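Beta-galactosidase (Trichoderma reesei, PDB 3OG2) probably hydrolyses terminal non-reducing beta-D-galactose residues from beta-D-galactosides, as a glycoside hydrolase of family 35. Local coordinates at residues A[299-309]-A[357-365]; A[56-64]-A[100-111]. One frame throughout, in Å; residues are numbered along the deposited sequence.

Contact 1 (A[299-309]-A[357-365]); sequences VNHEFERVFYK and EKYSELKLQ. With MAN (alpha-D-mannopyranose), chain B; NAG (2-acetamido-2-deoxy-beta-D-glucopyranose), chain C; MAN (alpha-D-mannopyranose), chain D; BMA (beta-D-mannopyranose), chain E.
The imidazole of His-301 is sandwiched: the carboxylate of Glu-357 stacks on one face, its plane 14° from that of the ring, and CG of Glu-302 lies on the other, offset toward the rim. Glu-357 CG adds a CH-pi contact, 4.0 Å from the ring centroid. At the imidazole edge, His-301 NE2 donates to O4 of the chain B mannose (2.9 Å), and this hydroxyl donates onward to Glu-302 OE2. The guanidinium of Arg-305 meets the same sugar edge-on, NH2 giving a 3.1 Å bond to its O3, while its NE reaches Arg-448 O. Glu-357 takes hydroxyls on both oxygens: O2 of the beta-mannose donates to OE1 (2.7 Å), O2 of the chain D mannose to OE2. Side chains of both segments thus hold a glycan carried by the protein itself. Gln-365 OE1, buried here without a hydrogen-bond partner, and Leu-362 CD1 lie at the Tyr-308 ring edge, and Glu-304 CA over one face; amide and ring stand perpendicular.

Glu-304 and Glu-361 interlock as knobs into holes. Extended beyond CG, Glu-304 brings OE1 within 2.6 Å of Lys-358 O. The bend of Glu-361 at chi2 (60°) sets its carboxylate near Arg-305 CB, where OE2 takes a nearly straight bond from Gln-365 NE2 through its anti lone pair. Two waters tie this carboxylate to Arg-305 NH1 and Lys-309 NZ; the lysine also pairs with Glu-470. Lys-358, bent at chi3, crosses to Val-299 O, its NZ 2.7 Å away in the carbonyl plane.

Helical segments 301-309 and 357-365 run side by side at 26°, their axes 8.8 Å apart. Strand 275-280 packs against Val-299 and Phe-303, and helix 552-555 against Arg-305 and Leu-364.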
loop_
_atom_site.group_PDB
_atom_site.type_symbol
_atom_site.label_atom_id
_atom_site.label_comp_id
_atom_site.label_asym_id
_atom_site.label_seq_id
_atom_site.Cartn_x
_atom_site.Cartn_y
_atom_site.Cartn_z
ATOM N N VAL A 299 -3.762 13.693 -0.151
ATOM C CA VAL A 299 -2.444 13.330 0.379
ATOM C C VAL A 299 -1.423 13.484 -0.751
ATOM O O VAL A 299 -0.868 12.505 -1.252
ATOM C CB VAL A 299 -2.459 11.922 0.979
ATOM C CG1 VAL A 299 -1.131 11.628 1.649
ATOM C CG2 VAL A 299 -3.641 11.762 1.968
ATOM N N ASN A 300 -1.211 14.743 -1.131
ATOM C CA ASN A 300 -0.445 15.012 -2.367
ATOM C C ASN A 300 0.974 15.454 -2.076
ATOM O O ASN A 300 1.486 15.302 -0.947
ATOM C CB ASN A 300 -1.258 16.023 -3.186
ATOM C CG ASN A 300 -1.237 17.426 -2.571
ATOM O OD1 ASN A 300 -0.791 17.608 -1.451
ATOM N ND2 ASN A 300 -1.703 18.395 -3.325
ATOM N N HIS A 301 1.663 16.000 -3.078
ATOM C CA HIS A 301 3.061 16.409 -2.861
ATOM C C HIS A 301 3.197 17.525 -1.834
ATOM O O HIS A 301 4.232 17.664 -1.172
ATOM C CB HIS A 301 3.683 16.802 -4.225
ATOM C CG HIS A 301 3.107 18.029 -4.813
ATOM N ND1 HIS A 301 1.920 18.093 -5.504
ATOM C CD2 HIS A 301 3.632 19.290 -4.794
ATOM C CE1 HIS A 301 1.725 19.386 -5.886
ATOM N NE2 HIS A 301 2.742 20.114 -5.464
ATOM N N GLU A 302 2.156 18.371 -1.734
ATOM C CA GLU A 302 2.163 19.469 -0.771
ATOM C C GLU A 302 2.082 18.922 0.651
ATOM O O GLU A 302 2.790 19.362 1.553
ATOM C CB GLU A 302 1.012 20.447 -1.036
ATOM C CG GLU A 302 1.205 21.142 -2.377
ATOM C CD GLU A 302 0.049 22.015 -2.789
ATOM O OE1 GLU A 302 -1.101 21.652 -2.442
ATOM O OE2 GLU A 302 0.284 22.994 -3.518
ATOM N N PHE A 303 1.153 17.974 0.818
ATOM C CA PHE A 303 1.097 17.294 2.112
ATOM C C PHE A 303 2.468 16.739 2.461
ATOM O O PHE A 303 2.947 16.828 3.589
ATOM C CB PHE A 303 0.005 16.203 2.038
ATOM C CG PHE A 303 0.247 15.099 3.048
ATOM C CD1 PHE A 303 -0.224 15.224 4.340
ATOM C CD2 PHE A 303 0.921 13.920 2.731
ATOM C CE1 PHE A 303 0.000 14.236 5.290
ATOM C CE2 PHE A 303 1.183 12.928 3.651
ATOM C CZ PHE A 303 0.708 13.081 4.946
ATOM N N GLU A 304 3.127 16.065 1.509
ATOM C CA GLU A 304 4.431 15.438 1.844
ATOM C C GLU A 304 5.440 16.469 2.272
ATOM O O GLU A 304 6.158 16.318 3.274
ATOM C CB GLU A 304 5.025 14.646 0.655
ATOM C CG GLU A 304 4.115 13.441 0.314
ATOM C CD GLU A 304 4.725 12.682 -0.846
ATOM O OE1 GLU A 304 5.380 13.366 -1.732
ATOM O OE2 GLU A 304 4.507 11.483 -0.957
ATOM N N ARG A 305 5.552 17.573 1.498
ATOM C CA ARG A 305 6.669 18.477 1.900
ATOM C C ARG A 305 6.336 19.166 3.220
ATOM O O ARG A 305 7.279 19.332 4.017
ATOM C CB ARG A 305 7.026 19.391 0.776
ATOM C CG ARG A 305 5.895 20.310 0.403
ATOM C CD ARG A 305 6.112 20.744 -1.087
ATOM N NE ARG A 305 5.170 21.821 -1.333
ATOM C CZ ARG A 305 4.991 22.447 -2.507
ATOM N NH1 ARG A 305 5.644 22.107 -3.633
ATOM N NH2 ARG A 305 4.110 23.452 -2.537
ATOM N N VAL A 306 5.081 19.527 3.510
ATOM C CA VAL A 306 4.829 20.159 4.827
ATOM C C VAL A 306 4.859 19.144 5.948
ATOM O O VAL A 306 5.539 19.330 6.977
ATOM C CB VAL A 306 3.478 20.909 4.823
ATOM C CG1 VAL A 306 3.183 21.500 6.206
ATOM C CG2 VAL A 306 3.431 22.010 3.757
ATOM N N PHE A 307 4.085 18.040 5.803
ATOM C CA PHE A 307 3.998 17.129 6.941
ATOM C C PHE A 307 5.235 16.254 7.136
ATOM O O PHE A 307 5.594 15.935 8.279
ATOM C CB PHE A 307 2.775 16.195 6.792
ATOM C CG PHE A 307 1.457 16.872 7.129
ATOM C CD1 PHE A 307 0.825 17.696 6.224
ATOM C CD2 PHE A 307 0.883 16.594 8.405
ATOM C CE1 PHE A 307 -0.390 18.255 6.527
ATOM C CE2 PHE A 307 -0.347 17.199 8.718
ATOM C CZ PHE A 307 -0.970 18.008 7.789
ATOM N N TYR A 308 5.900 15.829 6.067
ATOM C CA TYR A 308 7.066 14.942 6.266
ATOM C C TYR A 308 8.232 15.743 6.805
ATOM O O TYR A 308 8.961 15.290 7.695
ATOM C CB TYR A 308 7.456 14.173 5.024
ATOM C CG TYR A 308 6.399 13.176 4.535
ATOM C CD1 TYR A 308 5.180 13.008 5.171
ATOM C CD2 TYR A 308 6.681 12.403 3.415
ATOM C CE1 TYR A 308 4.255 12.089 4.700
ATOM C CE2 TYR A 308 5.753 11.488 2.931
ATOM C CZ TYR A 308 4.551 11.339 3.585
ATOM O OH TYR A 308 3.637 10.433 3.100
ATOM N N LYS A 309 8.436 16.972 6.307
ATOM C CA LYS A 309 9.510 17.802 6.899
ATOM C C LYS A 309 9.151 18.188 8.328
ATOM O O LYS A 309 10.074 18.392 9.123
ATOM C CB LYS A 309 9.741 19.040 6.023
ATOM C CG LYS A 309 10.347 18.643 4.659
ATOM C CD LYS A 309 10.513 19.835 3.727
ATOM C CE LYS A 309 10.904 19.328 2.321
ATOM N NZ LYS A 309 11.219 20.411 1.388
ATOM N N GLU A 357 2.856 13.360 -8.788
ATOM C CA GLU A 357 3.895 14.312 -8.350
ATOM C C GLU A 357 4.448 13.962 -6.979
ATOM O O GLU A 357 5.630 14.169 -6.687
ATOM C CB GLU A 357 3.322 15.713 -8.375
ATOM C CG GLU A 357 4.424 16.768 -8.150
ATOM C CD GLU A 357 4.087 18.170 -8.670
ATOM O OE1 GLU A 357 3.182 18.337 -9.553
ATOM O OE2 GLU A 357 4.737 19.122 -8.224
ATOM N N LYS A 358 3.566 13.407 -6.120
ATOM C CA LYS A 358 4.020 13.067 -4.768
ATOM C C LYS A 358 5.152 12.056 -4.801
ATOM O O LYS A 358 5.983 12.030 -3.898
ATOM C CB LYS A 358 2.868 12.533 -3.861
ATOM C CG LYS A 358 2.161 11.334 -4.479
ATOM C CD LYS A 358 0.995 10.862 -3.646
ATOM C CE LYS A 358 1.415 10.377 -2.250
ATOM N NZ LYS A 358 0.203 10.004 -1.437
ATOM N N TYR A 359 5.267 11.204 -5.802
ATOM C CA TYR A 359 6.428 10.288 -5.904
ATOM C C TYR A 359 7.704 11.106 -6.009
ATOM O O TYR A 359 8.707 10.857 -5.319
ATOM C CB TYR A 359 6.232 9.320 -7.106
ATOM C CG TYR A 359 7.438 8.410 -7.256
ATOM C CD1 TYR A 359 8.553 8.786 -8.030
ATOM C CD2 TYR A 359 7.459 7.151 -6.608
ATOM C CE1 TYR A 359 9.667 7.984 -8.165
ATOM C CE2 TYR A 359 8.570 6.341 -6.736
ATOM C CZ TYR A 359 9.663 6.757 -7.519
ATOM O OH TYR A 359 10.787 5.988 -7.684
ATOM N N SER A 360 7.714 12.045 -6.990
ATOM C CA SER A 360 8.971 12.767 -7.242
ATOM C C SER A 360 9.339 13.641 -6.062
ATOM O O SER A 360 10.534 13.772 -5.751
ATOM C CB SER A 360 8.821 13.603 -8.512
ATOM O OG SER A 360 8.484 12.747 -9.622
ATOM N N GLU A 361 8.324 14.222 -5.385
ATOM C CA GLU A 361 8.645 15.023 -4.180
ATOM C C GLU A 361 9.214 14.135 -3.079
ATOM O O GLU A 361 10.147 14.531 -2.383
ATOM C CB GLU A 361 7.382 15.710 -3.711
ATOM C CG GLU A 361 7.536 16.272 -2.294
ATOM C CD GLU A 361 8.622 17.304 -2.076
ATOM O OE1 GLU A 361 8.792 18.147 -3.009
ATOM O OE2 GLU A 361 9.311 17.355 -0.995
ATOM N N LEU A 362 8.672 12.911 -2.927
ATOM C CA LEU A 362 9.194 12.014 -1.882
ATOM C C LEU A 362 10.628 11.630 -2.178
ATOM O O LEU A 362 11.437 11.525 -1.235
ATOM C CB LEU A 362 8.270 10.811 -1.794
ATOM C CG LEU A 362 8.531 9.822 -0.684
ATOM C CD1 LEU A 362 8.619 10.489 0.689
ATOM C CD2 LEU A 362 7.385 8.795 -0.685
ATOM N N LYS A 363 10.970 11.451 -3.467
ATOM C CA LYS A 363 12.366 11.154 -3.824
ATOM C C LYS A 363 13.286 12.288 -3.417
ATOM O O LYS A 363 14.409 12.053 -2.994
ATOM C CB LYS A 363 12.423 10.977 -5.356
ATOM C CG LYS A 363 13.832 10.731 -5.869
ATOM C CD LYS A 363 13.878 10.350 -7.378
ATOM C CE LYS A 363 13.226 11.487 -8.201
ATOM N NZ LYS A 363 13.388 11.197 -9.661
ATOM N N LEU A 364 12.861 13.567 -3.535
ATOM C CA LEU A 364 13.768 14.641 -3.119
ATOM C C LEU A 364 14.115 14.497 -1.639
ATOM O O LEU A 364 15.257 14.738 -1.215
ATOM C CB LEU A 364 13.109 15.995 -3.335
ATOM C CG LEU A 364 12.595 16.300 -4.729
ATOM C CD1 LEU A 364 12.050 17.734 -4.775
ATOM C CD2 LEU A 364 13.690 16.122 -5.765
ATOM N N GLN A 365 13.109 14.080 -0.863
ATOM C CA GLN A 365 13.334 13.952 0.591
ATOM C C GLN A 365 14.173 12.745 0.944
ATOM O O GLN A 365 15.070 12.843 1.793
ATOM C CB GLN A 365 11.968 13.843 1.289
ATOM C CG GLN A 365 11.098 15.111 1.096
ATOM C CD GLN A 365 9.762 14.950 1.792
ATOM O OE1 GLN A 365 9.577 14.137 2.715
ATOM N NE2 GLN A 365 8.772 15.702 1.384
HETATM C C1 MAN B . 3.280 24.867 -8.752
HETATM C C2 MAN B . 4.075 25.298 -7.534
HETATM C C3 MAN B . 4.004 24.272 -6.400
HETATM C C4 MAN B . 2.534 23.993 -6.110
HETATM C C5 MAN B . 1.841 23.469 -7.379
HETATM C C6 MAN B . 0.319 23.333 -7.127
HETATM O O2 MAN B . 3.478 26.513 -7.114
HETATM O O3 MAN B . 4.648 24.764 -5.246
HETATM O O4 MAN B . 2.471 22.987 -5.130
HETATM O O5 MAN B . 1.990 24.463 -8.390
HETATM O O6 MAN B . -0.280 22.687 -8.238
HETATM C C1 NAG C . 4.039 13.960 -13.936
HETATM C C2 NAG C . 4.616 15.258 -13.386
HETATM C C3 NAG C . 3.746 15.820 -12.282
HETATM C C4 NAG C . 2.302 15.967 -12.791
HETATM C C5 NAG C . 1.825 14.603 -13.331
HETATM C C6 NAG C . 0.451 14.667 -13.978
HETATM C C7 NAG C . 7.073 15.200 -13.513
HETATM C C8 NAG C . 8.328 14.612 -12.934
HETATM N N2 NAG C . 5.955 14.965 -12.836
HETATM O O3 NAG C . 4.250 17.035 -11.819
HETATM O O4 NAG C . 1.491 16.322 -11.666
HETATM O O5 NAG C . 2.726 14.226 -14.389
HETATM O O6 NAG C . 0.386 15.694 -14.952
HETATM O O7 NAG C . 7.070 15.742 -14.628
HETATM C C1 MAN D . 3.235 20.957 -11.641
HETATM C C2 MAN D . 3.577 21.559 -10.286
HETATM C C3 MAN D . 3.539 23.100 -10.435
HETATM C C4 MAN D . 4.536 23.532 -11.540
HETATM C C5 MAN D . 4.118 22.850 -12.864
HETATM C C6 MAN D . 5.155 23.158 -13.950
HETATM O O2 MAN D . 4.878 21.129 -9.919
HETATM O O3 MAN D . 4.012 23.643 -9.167
HETATM O O4 MAN D . 4.440 24.932 -11.697
HETATM O O5 MAN D . 4.127 21.435 -12.648
HETATM O O6 MAN D . 4.682 22.655 -15.210
HETATM C C1 BMA E . 0.593 17.284 -11.902
HETATM C C2 BMA E . -0.283 17.501 -10.660
HETATM C C3 BMA E . -1.248 18.659 -10.932
HETATM C C4 BMA E . -0.481 19.925 -11.337
HETATM C C5 BMA E . 0.429 19.581 -12.546
HETATM C C6 BMA E . 1.251 20.744 -13.043
HETATM O O2 BMA E . 0.525 17.746 -9.494
HETATM O O3 BMA E . -1.949 18.923 -9.723
HETATM O O4 BMA E . -1.461 20.895 -11.752
HETATM O O5 BMA E . 1.333 18.499 -12.181
HETATM O O6 BMA E . 1.902 21.397 -11.918
HETATM O O HOH W 1 0.871 14.469 -5.802
HETATM O O HOH W 2 6.776 19.416 -4.182
HETATM O O HOH W 3 11.448 18.851 -0.831
#

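Contact 2 (A[56-64]-A[100-111])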
loop_
_atom_site.group_PDB
_atom_site.type_symbol
_atom_site.label_atom_id
_atom_site.label_comp_id
_atom_site.label_asym_id
_atom_site.label_seq_id
_atom_site.Cartn_x
_atom_site.Cartn_y
_atom_site.Cartn_z
ATOM N N SER A 56 7.209 -12.163 -9.480
ATOM C CA SER A 56 8.257 -11.464 -10.264
ATOM C C SER A 56 8.069 -9.954 -10.362
ATOM O O SER A 56 8.933 -9.257 -10.931
ATOM C CB SER A 56 8.367 -12.131 -11.657
ATOM O OG SER A 56 7.093 -12.062 -12.282
ATOM N N LEU A 57 6.975 -9.399 -9.790
ATOM C CA LEU A 57 6.828 -7.946 -9.733
ATOM C C LEU A 57 7.285 -7.347 -8.413
ATOM O O LEU A 57 7.365 -6.117 -8.327
ATOM C CB LEU A 57 5.344 -7.565 -9.966
ATOM C CG LEU A 57 4.983 -7.585 -11.464
ATOM C CD1 LEU A 57 3.477 -7.338 -11.583
ATOM C CD2 LEU A 57 5.777 -6.540 -12.256
ATOM N N TYR A 58 7.620 -8.149 -7.399
ATOM C CA TYR A 58 8.136 -7.482 -6.195
ATOM C C TYR A 58 9.367 -6.666 -6.478
ATOM O O TYR A 58 9.507 -5.554 -5.940
ATOM C CB TYR A 58 8.448 -8.529 -5.124
ATOM C CG TYR A 58 7.226 -9.257 -4.597
ATOM C CD1 TYR A 58 6.030 -8.561 -4.370
ATOM C CD2 TYR A 58 7.302 -10.623 -4.343
ATOM C CE1 TYR A 58 4.901 -9.248 -3.892
ATOM C CE2 TYR A 58 6.175 -11.317 -3.849
ATOM C CZ TYR A 58 5.003 -10.615 -3.636
ATOM O OH TYR A 58 3.872 -11.276 -3.133
ATOM N N LEU A 59 10.256 -7.125 -7.350
ATOM C CA LEU A 59 11.463 -6.363 -7.638
ATOM C C LEU A 59 11.120 -5.058 -8.324
ATOM O O LEU A 59 11.812 -4.047 -8.134
ATOM C CB LEU A 59 12.431 -7.175 -8.515
ATOM C CG LEU A 59 13.800 -6.549 -8.726
ATOM C CD1 LEU A 59 14.598 -6.268 -7.442
ATOM C CD2 LEU A 59 14.614 -7.428 -9.685
ATOM N N ASP A 60 10.081 -5.040 -9.154
ATOM C CA ASP A 60 9.637 -3.763 -9.741
ATOM C C ASP A 60 9.285 -2.774 -8.672
ATOM O O ASP A 60 9.748 -1.610 -8.704
ATOM C CB ASP A 60 8.440 -4.047 -10.667
ATOM C CG ASP A 60 7.986 -2.764 -11.334
ATOM O OD1 ASP A 60 8.839 -2.026 -11.899
ATOM O OD2 ASP A 60 6.768 -2.468 -11.335
ATOM N N VAL A 61 8.473 -3.182 -7.703
ATOM C CA VAL A 61 8.115 -2.187 -6.681
ATOM C C VAL A 61 9.337 -1.882 -5.850
ATOM O O VAL A 61 9.523 -0.682 -5.481
ATOM C CB VAL A 61 6.903 -2.755 -5.946
ATOM C CG1 VAL A 61 5.617 -2.483 -6.718
ATOM C CG2 VAL A 61 7.040 -4.253 -5.789
ATOM N N PHE A 62 10.211 -2.804 -5.512
ATOM C CA PHE A 62 11.404 -2.456 -4.729
ATOM C C PHE A 62 12.315 -1.517 -5.490
ATOM O O PHE A 62 12.907 -0.621 -4.875
ATOM C CB PHE A 62 12.188 -3.705 -4.326
ATOM C CG PHE A 62 11.660 -4.506 -3.160
ATOM C CD1 PHE A 62 11.210 -5.801 -3.343
ATOM C CD2 PHE A 62 11.611 -4.010 -1.882
ATOM C CE1 PHE A 62 10.738 -6.551 -2.264
ATOM C CE2 PHE A 62 11.150 -4.739 -0.799
ATOM C CZ PHE A 62 10.719 -6.034 -0.975
ATOM N N HIS A 63 12.467 -1.665 -6.800
ATOM C CA HIS A 63 13.273 -0.723 -7.545
ATOM C C HIS A 63 12.717 0.702 -7.435
ATOM O O HIS A 63 13.429 1.680 -7.355
ATOM C CB HIS A 63 13.215 -1.068 -9.050
ATOM C CG HIS A 63 14.091 -2.145 -9.524
ATOM N ND1 HIS A 63 13.887 -2.824 -10.704
ATOM C CD2 HIS A 63 15.251 -2.576 -8.975
ATOM C CE1 HIS A 63 14.878 -3.682 -10.868
ATOM N NE2 HIS A 63 15.723 -3.559 -9.819
ATOM N N LYS A 64 11.371 0.791 -7.479
ATOM C CA LYS A 64 10.703 2.103 -7.438
ATOM C C LYS A 64 10.853 2.699 -6.035
ATOM O O LYS A 64 10.991 3.931 -5.909
ATOM C CB LYS A 64 9.246 1.916 -7.847
ATOM C CG LYS A 64 9.137 1.675 -9.346
ATOM C CD LYS A 64 7.799 1.121 -9.812
ATOM C CE LYS A 64 7.863 1.047 -11.352
ATOM N NZ LYS A 64 6.709 0.364 -11.923
ATOM N N PHE A 100 9.700 -12.356 -2.070
ATOM C CA PHE A 100 9.672 -11.022 -1.509
ATOM C C PHE A 100 11.035 -10.770 -0.838
ATOM O O PHE A 100 11.658 -9.723 -1.098
ATOM C CB PHE A 100 8.499 -10.905 -0.544
ATOM C CG PHE A 100 8.190 -9.488 -0.083
ATOM C CD1 PHE A 100 7.520 -8.656 -0.945
ATOM C CD2 PHE A 100 8.501 -9.047 1.193
ATOM C CE1 PHE A 100 7.109 -7.406 -0.532
ATOM C CE2 PHE A 100 8.128 -7.764 1.607
ATOM C CZ PHE A 100 7.441 -6.923 0.731
ATOM N N PHE A 101 11.493 -11.702 0.007
ATOM C CA PHE A 101 12.827 -11.556 0.603
ATOM C C PHE A 101 13.937 -11.467 -0.439
ATOM O O PHE A 101 14.856 -10.660 -0.314
ATOM C CB PHE A 101 13.110 -12.714 1.543
ATOM C CG PHE A 101 12.173 -12.875 2.738
ATOM C CD1 PHE A 101 11.601 -11.780 3.380
ATOM C CD2 PHE A 101 11.864 -14.149 3.214
ATOM C CE1 PHE A 101 10.746 -11.918 4.458
ATOM C CE2 PHE A 101 11.008 -14.294 4.332
ATOM C CZ PHE A 101 10.465 -13.173 4.946
ATOM N N GLU A 102 13.832 -12.349 -1.454
ATOM C CA GLU A 102 14.858 -12.349 -2.503
ATOM C C GLU A 102 14.889 -11.041 -3.260
ATOM O O GLU A 102 15.995 -10.533 -3.581
ATOM C CB GLU A 102 14.628 -13.554 -3.435
ATOM C CG GLU A 102 14.901 -14.865 -2.684
ATOM C CD GLU A 102 14.835 -16.094 -3.555
ATOM O OE1 GLU A 102 14.610 -15.910 -4.778
ATOM O OE2 GLU A 102 15.003 -17.233 -3.036
ATOM N N ALA A 103 13.704 -10.503 -3.546
ATOM C CA ALA A 103 13.679 -9.233 -4.260
ATOM C C ALA A 103 14.263 -8.114 -3.391
ATOM O O ALA A 103 14.906 -7.213 -3.897
ATOM C CB ALA A 103 12.258 -8.862 -4.673
ATOM N N ALA A 104 14.019 -8.151 -2.083
ATOM C CA ALA A 104 14.588 -7.126 -1.197
ATOM C C ALA A 104 16.108 -7.178 -1.264
ATOM O O ALA A 104 16.792 -6.164 -1.425
ATOM C CB ALA A 104 14.115 -7.326 0.254
ATOM N N THR A 105 16.630 -8.408 -1.150
ATOM C CA THR A 105 18.118 -8.550 -1.251
ATOM C C THR A 105 18.610 -8.055 -2.608
ATOM O O THR A 105 19.622 -7.348 -2.651
ATOM C CB THR A 105 18.507 -10.013 -1.037
ATOM O OG1 THR A 105 18.164 -10.375 0.301
ATOM C CG2 THR A 105 20.007 -10.238 -1.291
ATOM N N LYS A 106 17.915 -8.390 -3.683
ATOM C CA LYS A 106 18.368 -7.980 -5.015
ATOM C C LYS A 106 18.305 -6.468 -5.224
ATOM O O LYS A 106 19.129 -5.952 -5.973
ATOM C CB LYS A 106 17.498 -8.704 -6.068
ATOM C CG LYS A 106 18.084 -8.586 -7.480
ATOM C CD LYS A 106 17.490 -9.635 -8.442
ATOM C CE LYS A 106 18.134 -9.472 -9.819
ATOM N NZ LYS A 106 18.564 -8.061 -10.130
ATOM N N ALA A 107 17.354 -5.819 -4.556
ATOM C CA ALA A 107 17.190 -4.371 -4.693
ATOM C C ALA A 107 18.067 -3.627 -3.728
ATOM O O ALA A 107 18.213 -2.417 -3.853
ATOM C CB ALA A 107 15.749 -3.967 -4.447
ATOM N N GLY A 108 18.613 -4.287 -2.711
ATOM C CA GLY A 108 19.354 -3.613 -1.675
ATOM C C GLY A 108 18.440 -2.885 -0.691
ATOM O O GLY A 108 18.777 -1.767 -0.286
ATOM N N ILE A 109 17.375 -3.514 -0.281
ATOM C CA ILE A 109 16.380 -2.990 0.664
ATOM C C ILE A 109 16.334 -3.879 1.880
ATOM O O ILE A 109 16.365 -5.118 1.752
ATOM C CB ILE A 109 14.999 -2.936 -0.063
ATOM C CG1 ILE A 109 15.025 -1.833 -1.121
ATOM C CG2 ILE A 109 13.799 -2.852 0.900
ATOM C CD1 ILE A 109 15.046 -0.441 -0.529
ATOM N N TYR A 110 16.276 -3.260 3.064
ATOM C CA TYR A 110 16.065 -4.003 4.310
ATOM C C TYR A 110 14.559 -4.044 4.610
ATOM O O TYR A 110 13.777 -3.296 4.005
ATOM C CB TYR A 110 16.839 -3.364 5.450
ATOM C CG TYR A 110 18.332 -3.504 5.297
ATOM C CD1 TYR A 110 18.894 -4.778 5.322
ATOM C CD2 TYR A 110 19.164 -2.407 5.166
ATOM C CE1 TYR A 110 20.296 -4.975 5.204
ATOM C CE2 TYR A 110 20.536 -2.590 5.057
ATOM C CZ TYR A 110 21.071 -3.847 5.087
ATOM O OH TYR A 110 22.464 -4.003 4.937
ATOM N N LEU A 111 14.162 -4.929 5.544
ATOM C CA LEU A 111 12.742 -5.105 5.816
ATOM C C LEU A 111 12.412 -5.025 7.301
ATOM O O LEU A 111 13.154 -5.547 8.169
ATOM C CB LEU A 111 12.288 -6.499 5.332
ATOM C CG LEU A 111 12.359 -6.722 3.806
ATOM C CD1 LEU A 111 12.012 -8.187 3.494
ATOM C CD2 LEU A 111 11.501 -5.764 3.036
HETATM O O HOH W 4 18.186 -5.011 -9.963
#
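Phe-62, described in one of its two modelled conformers, lays one ring face over Ala-104, whose CB makes a CH-pi contact 4.3 Å from the ring centroid, and pushes as a knob into the hole formed by Phe-100, Ala-103, Ala-104 and Ala-107. This is packing of adjacent outer helices in the TIM barrel: helices 58-66 and 98-107 have strand 72-76 and the short helix 79-82 between them in sequence, and their segments 58-64 and 100-107 cross at -38° with axes 8.8 Å apart. Phe-62 CD1 stands 3.5 Å from Ala-103 CB.

Tyr-58, Phe-100 and Phe-62 form an aromatic cluster. The edge of Phe-62 is directed at the face of Phe-100, with CZ above the centre of that ring; Phe-100 in turn presents its own edge to Tyr-58, placing CD1 over the centre of the tyrosine face. The second pair is T-shaped, its planes at 90° and centroids 5.1 Å apart. Phe-100 CG lies opposite the backbone N (chi1 -169°), which carries the ring between the other two. Tyr-58 OH is bonded to Pro-49 O.

Beyond the helix, Gly-108 closes a Schellman motif, and the chain turns into strand 110-116. Ile-109 CG2 and Leu-111 CD2 then meet Phe-62 CE2, with Val-73 of the neighbouring strand also against that ring. Toward the surface, Leu-59 CD2 lies 3.8 Å from Lys-106 CD.

Contacts 1 and 2 lie about 23 Å apart, centre to centre, within the family 35 catalytic barrel. Contact 2 comes first along the chain, pairing helices 58-66 and 98-107 beside strands 72-76 and 110-116; contact 1 follows with helices 301-313 and 357-370 against strand 275-280, strand 318-321 falling between the two helices in sequence. All four strands belong to the barrel sheet, where strand 38-47 lies between 72-76 and 318-321. The two helix pairs meet directly: Tyr-359 OH probably bonds to Lys-64 O, 2.7 Å away, linking helix 357-370 to helix 58-66. Both contacts thus belong to one outer layer, largely apolar in contact 2 and polar and glycan-bound in contact 1.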